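Local coordinates for PKS (Streptomyces albus, PDB 4OQJ), which probably catalyses decarboxylative condensation of acyl chains held on acyl carrier proteins, as the ketosynthase part of an oxazolomycin polyketide synthase, at residues T277-I282 / M387-T392; K420-P423 / P428-A431; A562-E565 / A569-E572. One frame throughout, in Å; residues are numbered along the deposited sequence.

Contact 1: residues T277-I282 / M387-T392; sequences TVHAVI and MLRHRT
H279 and R389 bring the two backbones closest, with their CA atoms 6.0 Å apart, where the lead-in to strand 280-289 passes the last turn of helix 376-390. Both elements belong to the thiolase-like fold of a ketosynthase; the helix end packs beside the start of strand 280-289, an inner strand of the large mixed sheet. The helix closes in a Schellman motif: T392 N bonds to M387 O, R391 N bonds weakly to L388 O, and R391 is the C-prime residue with positive phi.

R389 carries the contact. Its CG lies anti to the backbone N (chi1 -161°), and the chain then runs extended to NE, which takes the guanidinium past H279 toward T277. CD2 of H279 sits over one face of that guanidinium, displaced toward its rim and 3.9 Å from R389 NH1. The ring and guanidinium planes are 49° apart, too far from parallel for a flat stack. CG2 of T277 meets R389 NH2 at 3.5 Å, and the two side chains cross at about a right angle. The hydroxyl of T277 is used by R691 O. H279 O lies 3.8 Å from R389 CB; it is buried here without a polar partner in the model. One water joins the segments: it accepts from R389 NE at 2.9 Å, in the guanidinium plane, and donates to V278 O at 2.6 Å.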
# COMPACT_ATOMS: atom_id res chain seq x y z
N THR A 277 7.95 6.36 25.18
CA THR A 277 6.83 5.69 25.83
C THR A 277 6.28 4.59 24.91
O THR A 277 5.96 4.86 23.75
CB THR A 277 5.72 6.69 26.16
OG1 THR A 277 6.20 7.59 27.17
CG2 THR A 277 4.48 5.97 26.69
N VAL A 278 6.22 3.37 25.41
CA VAL A 278 5.61 2.26 24.65
C VAL A 278 4.18 2.05 25.16
O VAL A 278 3.97 1.74 26.33
CB VAL A 278 6.44 0.96 24.79
CG1 VAL A 278 5.84 -0.18 23.99
CG2 VAL A 278 7.88 1.22 24.34
N HIS A 279 3.21 2.28 24.30
CA HIS A 279 1.80 2.15 24.67
C HIS A 279 1.33 0.69 24.57
O HIS A 279 0.46 0.23 25.31
CB HIS A 279 0.94 3.04 23.78
CG HIS A 279 1.15 4.50 24.02
ND1 HIS A 279 2.27 5.17 23.58
CD2 HIS A 279 0.40 5.41 24.69
CE1 HIS A 279 2.19 6.44 23.95
NE2 HIS A 279 1.07 6.61 24.61
N ALA A 280 1.93 -0.04 23.63
CA ALA A 280 1.62 -1.45 23.43
C ALA A 280 2.63 -2.00 22.43
O ALA A 280 3.36 -1.22 21.80
CB ALA A 280 0.20 -1.62 22.92
N VAL A 281 2.66 -3.32 22.25
CA VAL A 281 3.58 -3.97 21.32
C VAL A 281 2.79 -4.79 20.28
O VAL A 281 1.97 -5.61 20.63
CB VAL A 281 4.58 -4.88 22.04
CG1 VAL A 281 5.54 -5.54 21.05
CG2 VAL A 281 5.35 -4.10 23.10
N ILE A 282 3.04 -4.52 19.01
CA ILE A 282 2.50 -5.32 17.92
C ILE A 282 3.46 -6.49 17.70
O ILE A 282 4.64 -6.29 17.39
CB ILE A 282 2.32 -4.48 16.66
CG1 ILE A 282 1.26 -3.41 16.92
CG2 ILE A 282 1.92 -5.36 15.47
CD1 ILE A 282 1.16 -2.37 15.83
N MSE A 387 -6.94 -0.50 26.45
CA MSE A 387 -7.28 -1.56 27.40
C MSE A 387 -6.02 -2.20 27.96
O MSE A 387 -5.94 -2.46 29.16
CB MSE A 387 -8.12 -2.66 26.72
CG MSE A 387 -9.52 -2.26 26.36
SE MSE A 387 -10.33 -3.64 25.21
CE MSE A 387 -10.32 -5.13 26.45
N LEU A 388 -5.06 -2.47 27.08
CA LEU A 388 -3.81 -3.14 27.44
C LEU A 388 -2.94 -2.25 28.31
O LEU A 388 -2.35 -2.71 29.29
CB LEU A 388 -3.03 -3.55 26.19
CG LEU A 388 -3.51 -4.79 25.43
CD1 LEU A 388 -2.87 -4.85 24.04
CD2 LEU A 388 -3.18 -6.04 26.22
N ARG A 389 -2.85 -0.97 27.94
CA ARG A 389 -2.05 -0.03 28.70
C ARG A 389 -2.66 0.16 30.09
O ARG A 389 -1.93 0.30 31.06
CB ARG A 389 -1.93 1.32 27.99
CG ARG A 389 -0.76 2.14 28.52
CD ARG A 389 -0.64 3.57 27.98
NE ARG A 389 0.61 4.17 28.48
CZ ARG A 389 0.82 5.47 28.67
NH1 ARG A 389 -0.12 6.37 28.40
NH2 ARG A 389 2.00 5.88 29.13
N HIS A 390 -3.98 0.16 30.18
CA HIS A 390 -4.67 0.33 31.45
C HIS A 390 -4.88 -1.00 32.21
O HIS A 390 -5.37 -0.99 33.33
CB HIS A 390 -6.05 0.99 31.24
CG HIS A 390 -5.99 2.46 31.01
ND1 HIS A 390 -6.08 3.03 29.76
CD2 HIS A 390 -5.87 3.50 31.88
CE1 HIS A 390 -5.99 4.34 29.86
NE2 HIS A 390 -5.87 4.65 31.14
N ARG A 391 -4.52 -2.13 31.59
CA ARG A 391 -4.79 -3.46 32.15
C ARG A 391 -6.23 -3.55 32.65
O ARG A 391 -6.52 -3.99 33.78
CB ARG A 391 -3.79 -3.80 33.26
CG ARG A 391 -2.42 -4.24 32.70
CD ARG A 391 -1.25 -3.43 33.25
NE ARG A 391 -0.76 -3.94 34.53
CZ ARG A 391 0.30 -4.74 34.69
NH1 ARG A 391 1.03 -5.14 33.65
NH2 ARG A 391 0.65 -5.13 35.91
N THR A 392 -7.13 -3.13 31.78
CA THR A 392 -8.53 -3.01 32.09
C THR A 392 -9.39 -3.48 30.91
O THR A 392 -9.24 -3.00 29.78
CB THR A 392 -8.88 -1.56 32.44
OG1 THR A 392 -8.09 -1.15 33.57
CG2 THR A 392 -10.35 -1.40 32.74
O HOH W 1 3.11 2.75 28.60

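Contact 2: residues K420-P423 / P428-A431; sequences KEWP and PRRA
R429 lies across one face of the W422 indole, and the two side chains run past each other in opposite directions. The contact closes a short connection in the ketosynthase, between strand 420-421 and strand 430-436 of the large mixed sheet. W422 CG stands anti to its own N (chi1 -171°), which turns the indole toward the strand that follows. CD of R429 sits over the five-membered ring, 3.9 Å from its centroid and 15° off the normal, a CH-pi contact. R429 CB lies over the same ring system nearer the rim, 4.0 Å from W422 CE2. The extended stem of R429 thus covers the five-membered ring and the adjoining CE2 corner. The far edge of the indole meets the second strand: W422 CH2 is 4.2 Å from A431 CB, near the ring plane. W422 NE1 bonds to S324 OG, and L388 and M387 of helix 376-390 also touch W422.

Beyond CD the guanidinium passes the CB end of the indole and is turned almost perpendicular to it, with the planes 84° apart. It grips one atom side-on. NH2 of R429 reaches W422 O at 2.9 Å, nearly along the C=O axis, and R429 NE reaches the same oxygen at 3.0 Å from above the carbonyl plane. This oxygen lies in the guanidinium plane. NH1 of R429 forms a salt bridge with E449. E421 OE2 is 4.2 Å from R429 NH2, beyond a salt bridge. The two bonds to one carbonyl fix the guanidinium's rotation. E449, and more distantly E421, probably offset the charge of R429 and of R391, whose NH1 lies close to R429 NH1.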
# COMPACT_ATOMS: atom_id res chain seq x y z
N LYS A 420 -13.48 -3.91 34.21
CA LYS A 420 -12.82 -4.56 35.34
C LYS A 420 -11.37 -4.84 35.02
O LYS A 420 -10.95 -4.76 33.86
CB LYS A 420 -13.52 -5.87 35.70
CG LYS A 420 -13.49 -6.91 34.59
CD LYS A 420 -13.89 -8.27 35.14
CE LYS A 420 -13.69 -9.35 34.11
NZ LYS A 420 -14.21 -10.66 34.59
N GLU A 421 -10.61 -5.18 36.06
CA GLU A 421 -9.21 -5.48 35.88
C GLU A 421 -9.07 -6.62 34.88
O GLU A 421 -9.86 -7.57 34.88
CB GLU A 421 -8.52 -5.87 37.20
CG GLU A 421 -7.00 -5.96 37.06
CD GLU A 421 -6.31 -6.61 38.25
OE1 GLU A 421 -6.94 -6.70 39.33
OE2 GLU A 421 -5.15 -7.03 38.11
N TRP A 422 -8.07 -6.48 34.02
CA TRP A 422 -7.72 -7.50 33.06
C TRP A 422 -6.84 -8.49 33.81
O TRP A 422 -5.72 -8.13 34.20
CB TRP A 422 -7.00 -6.86 31.87
CG TRP A 422 -6.77 -7.76 30.69
CD1 TRP A 422 -6.63 -9.12 30.70
CD2 TRP A 422 -6.65 -7.35 29.33
NE1 TRP A 422 -6.43 -9.57 29.42
CE2 TRP A 422 -6.44 -8.51 28.56
CE3 TRP A 422 -6.70 -6.10 28.69
CZ2 TRP A 422 -6.27 -8.46 27.18
CZ3 TRP A 422 -6.53 -6.06 27.32
CH2 TRP A 422 -6.33 -7.23 26.57
N PRO A 423 -7.34 -9.71 34.07
CA PRO A 423 -6.56 -10.61 34.93
C PRO A 423 -5.18 -10.94 34.34
O PRO A 423 -5.04 -11.08 33.13
CB PRO A 423 -7.43 -11.88 35.01
CG PRO A 423 -8.80 -11.44 34.61
CD PRO A 423 -8.58 -10.36 33.60
N PRO A 428 2.41 -12.26 29.26
CA PRO A 428 1.88 -10.90 29.22
C PRO A 428 0.52 -10.88 28.54
O PRO A 428 0.24 -11.76 27.72
CB PRO A 428 2.92 -10.13 28.40
CG PRO A 428 4.18 -10.88 28.60
CD PRO A 428 3.77 -12.33 28.71
N ARG A 429 -0.32 -9.91 28.87
CA ARG A 429 -1.64 -9.83 28.28
C ARG A 429 -1.55 -9.64 26.76
O ARG A 429 -0.83 -8.78 26.27
CB ARG A 429 -2.42 -8.69 28.91
CG ARG A 429 -2.66 -8.88 30.41
CD ARG A 429 -3.02 -7.58 31.06
NE ARG A 429 -3.35 -7.72 32.47
CZ ARG A 429 -2.44 -7.81 33.44
NH1 ARG A 429 -1.15 -7.78 33.16
NH2 ARG A 429 -2.84 -7.92 34.71
N ARG A 430 -2.29 -10.47 26.02
CA ARG A 430 -2.28 -10.40 24.56
C ARG A 430 -3.70 -10.35 24.01
O ARG A 430 -4.61 -11.00 24.54
CB ARG A 430 -1.55 -11.60 23.97
CG ARG A 430 -0.07 -11.63 24.26
CD ARG A 430 0.51 -13.00 24.00
NE ARG A 430 1.94 -13.01 24.25
CZ ARG A 430 2.69 -14.10 24.32
NH1 ARG A 430 2.16 -15.31 24.18
NH2 ARG A 430 3.99 -13.97 24.55
N ALA A 431 -3.85 -9.59 22.93
CA ALA A 431 -5.12 -9.44 22.26
C ALA A 431 -4.98 -9.62 20.76
O ALA A 431 -3.89 -9.46 20.18
CB ALA A 431 -5.71 -8.06 22.55

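Contact 3: residues A562-E565 / A569-E572; sequences ALYE and AFRE
Helix 557-566 is followed almost at once by helix 568-581, and this contact fills the angle between them. Between residues 562-565 and 569-572 the nearest CA atoms, of Y564 and R571, are 4.8 Å apart. Two CH-pi contacts organise the packing, one on a ring from each helix. L563 CB sits over the centre of the F570 ring, 3.7 Å from its centroid. The leucine also lays CD1 against the ring, 3.8 Å from F570 CE1. T604 of helix 594-610 touches both residues, so this part faces that helix.

On the other ring the roles swap. R571 CG rests over the centre of the Y564 ring, 3.6 Å from the centroid and 13° off the normal. The edge of the same tyrosine ring is turned to F570 CE2. Helix 585-590 touches Y564 through A585 and L589.

The arginine chain bends at chi3 (49°), which folds its head back to the end of the first helix. There the guanidinium meets backbone carbonyls at its edge. E565 O is 3.2 Å from R571 NH2, while Y564 O accepts a hydrogen bond from R571 NH2 at 2.9 Å, with an N-H...O angle of 158°.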
# COMPACT_ATOMS: atom_id res chain seq x y z
N ALA A 562 28.56 27.49 41.64
CA ALA A 562 27.38 26.69 41.33
C ALA A 562 27.34 26.23 39.87
O ALA A 562 27.10 25.05 39.58
CB ALA A 562 26.11 27.49 41.66
N LEU A 563 27.55 27.15 38.94
CA LEU A 563 27.59 26.78 37.54
C LEU A 563 28.72 25.79 37.26
O LEU A 563 28.57 24.87 36.45
CB LEU A 563 27.76 28.01 36.64
CG LEU A 563 26.52 28.87 36.37
CD1 LEU A 563 26.87 29.99 35.41
CD2 LEU A 563 25.35 28.05 35.84
N TYR A 564 29.86 26.01 37.91
CA TYR A 564 31.03 25.17 37.71
C TYR A 564 30.71 23.75 38.14
O TYR A 564 31.06 22.80 37.44
CB TYR A 564 32.22 25.69 38.51
CG TYR A 564 33.55 25.14 38.05
CD1 TYR A 564 34.22 25.69 36.96
CD2 TYR A 564 34.15 24.06 38.70
CE1 TYR A 564 35.44 25.20 36.54
CE2 TYR A 564 35.38 23.56 38.28
CZ TYR A 564 36.02 24.14 37.19
OH TYR A 564 37.23 23.64 36.76
N GLU A 565 30.05 23.61 39.28
CA GLU A 565 29.67 22.31 39.80
C GLU A 565 28.56 21.66 38.99
O GLU A 565 28.59 20.45 38.74
CB GLU A 565 29.24 22.44 41.26
CG GLU A 565 28.93 21.12 41.96
CD GLU A 565 28.34 21.33 43.34
OE1 GLU A 565 29.11 21.67 44.27
OE2 GLU A 565 27.11 21.16 43.50
N ALA A 569 29.08 22.06 30.55
CA ALA A 569 29.49 22.92 29.44
C ALA A 569 30.17 24.18 29.97
O ALA A 569 31.13 24.69 29.39
CB ALA A 569 28.29 23.28 28.57
N PHE A 570 29.67 24.69 31.09
CA PHE A 570 30.27 25.86 31.72
C PHE A 570 31.66 25.52 32.19
O PHE A 570 32.62 26.24 31.92
CB PHE A 570 29.41 26.35 32.89
CG PHE A 570 30.03 27.51 33.65
CD1 PHE A 570 29.80 28.81 33.24
CD2 PHE A 570 30.82 27.28 34.76
CE1 PHE A 570 30.36 29.87 33.92
CE2 PHE A 570 31.38 28.34 35.46
CZ PHE A 570 31.15 29.64 35.04
N ARG A 571 31.76 24.40 32.90
CA ARG A 571 33.01 23.94 33.50
C ARG A 571 34.10 23.84 32.44
O ARG A 571 35.23 24.30 32.65
CB ARG A 571 32.80 22.59 34.20
CG ARG A 571 33.88 22.20 35.16
CD ARG A 571 33.46 21.07 36.09
NE ARG A 571 32.85 19.94 35.39
CZ ARG A 571 31.57 19.56 35.50
NH1 ARG A 571 31.15 18.51 34.82
NH2 ARG A 571 30.71 20.21 36.29
N GLU A 572 33.76 23.26 31.28
CA GLU A 572 34.69 23.15 30.16
C GLU A 572 35.26 24.51 29.76
O GLU A 572 36.48 24.71 29.76
CB GLU A 572 34.02 22.51 28.94
CG GLU A 572 34.93 22.47 27.70
CD GLU A 572 34.20 22.10 26.41
OE1 GLU A 572 33.07 21.55 26.48
OE2 GLU A 572 34.76 22.37 25.32

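In the fold
Contacts 1 and 2 are neighbours in the ketosynthase, with centres 10 Å apart. They meet directly: R391 O is 2.9 Å from W422 N, a probable hydrogen bond, and L388 CD2 packs 3.4 Å from W422 CH2. Strand 392-393 after the helix pairs with strand 420-421, while strands 280-289 and 430-436 share the large mixed sheet. E449 binds R391 and R429 through different carboxylate oxygens, so the close NH1 atoms of these arginines have a common counter-charge. Contact 3 is separate. Its nearest atoms are about 27 Å from contact 1 and about 40 Å from contact 2, and it joins two helices of another part of the chain. None of the three includes S292 or K294 of the potassium site.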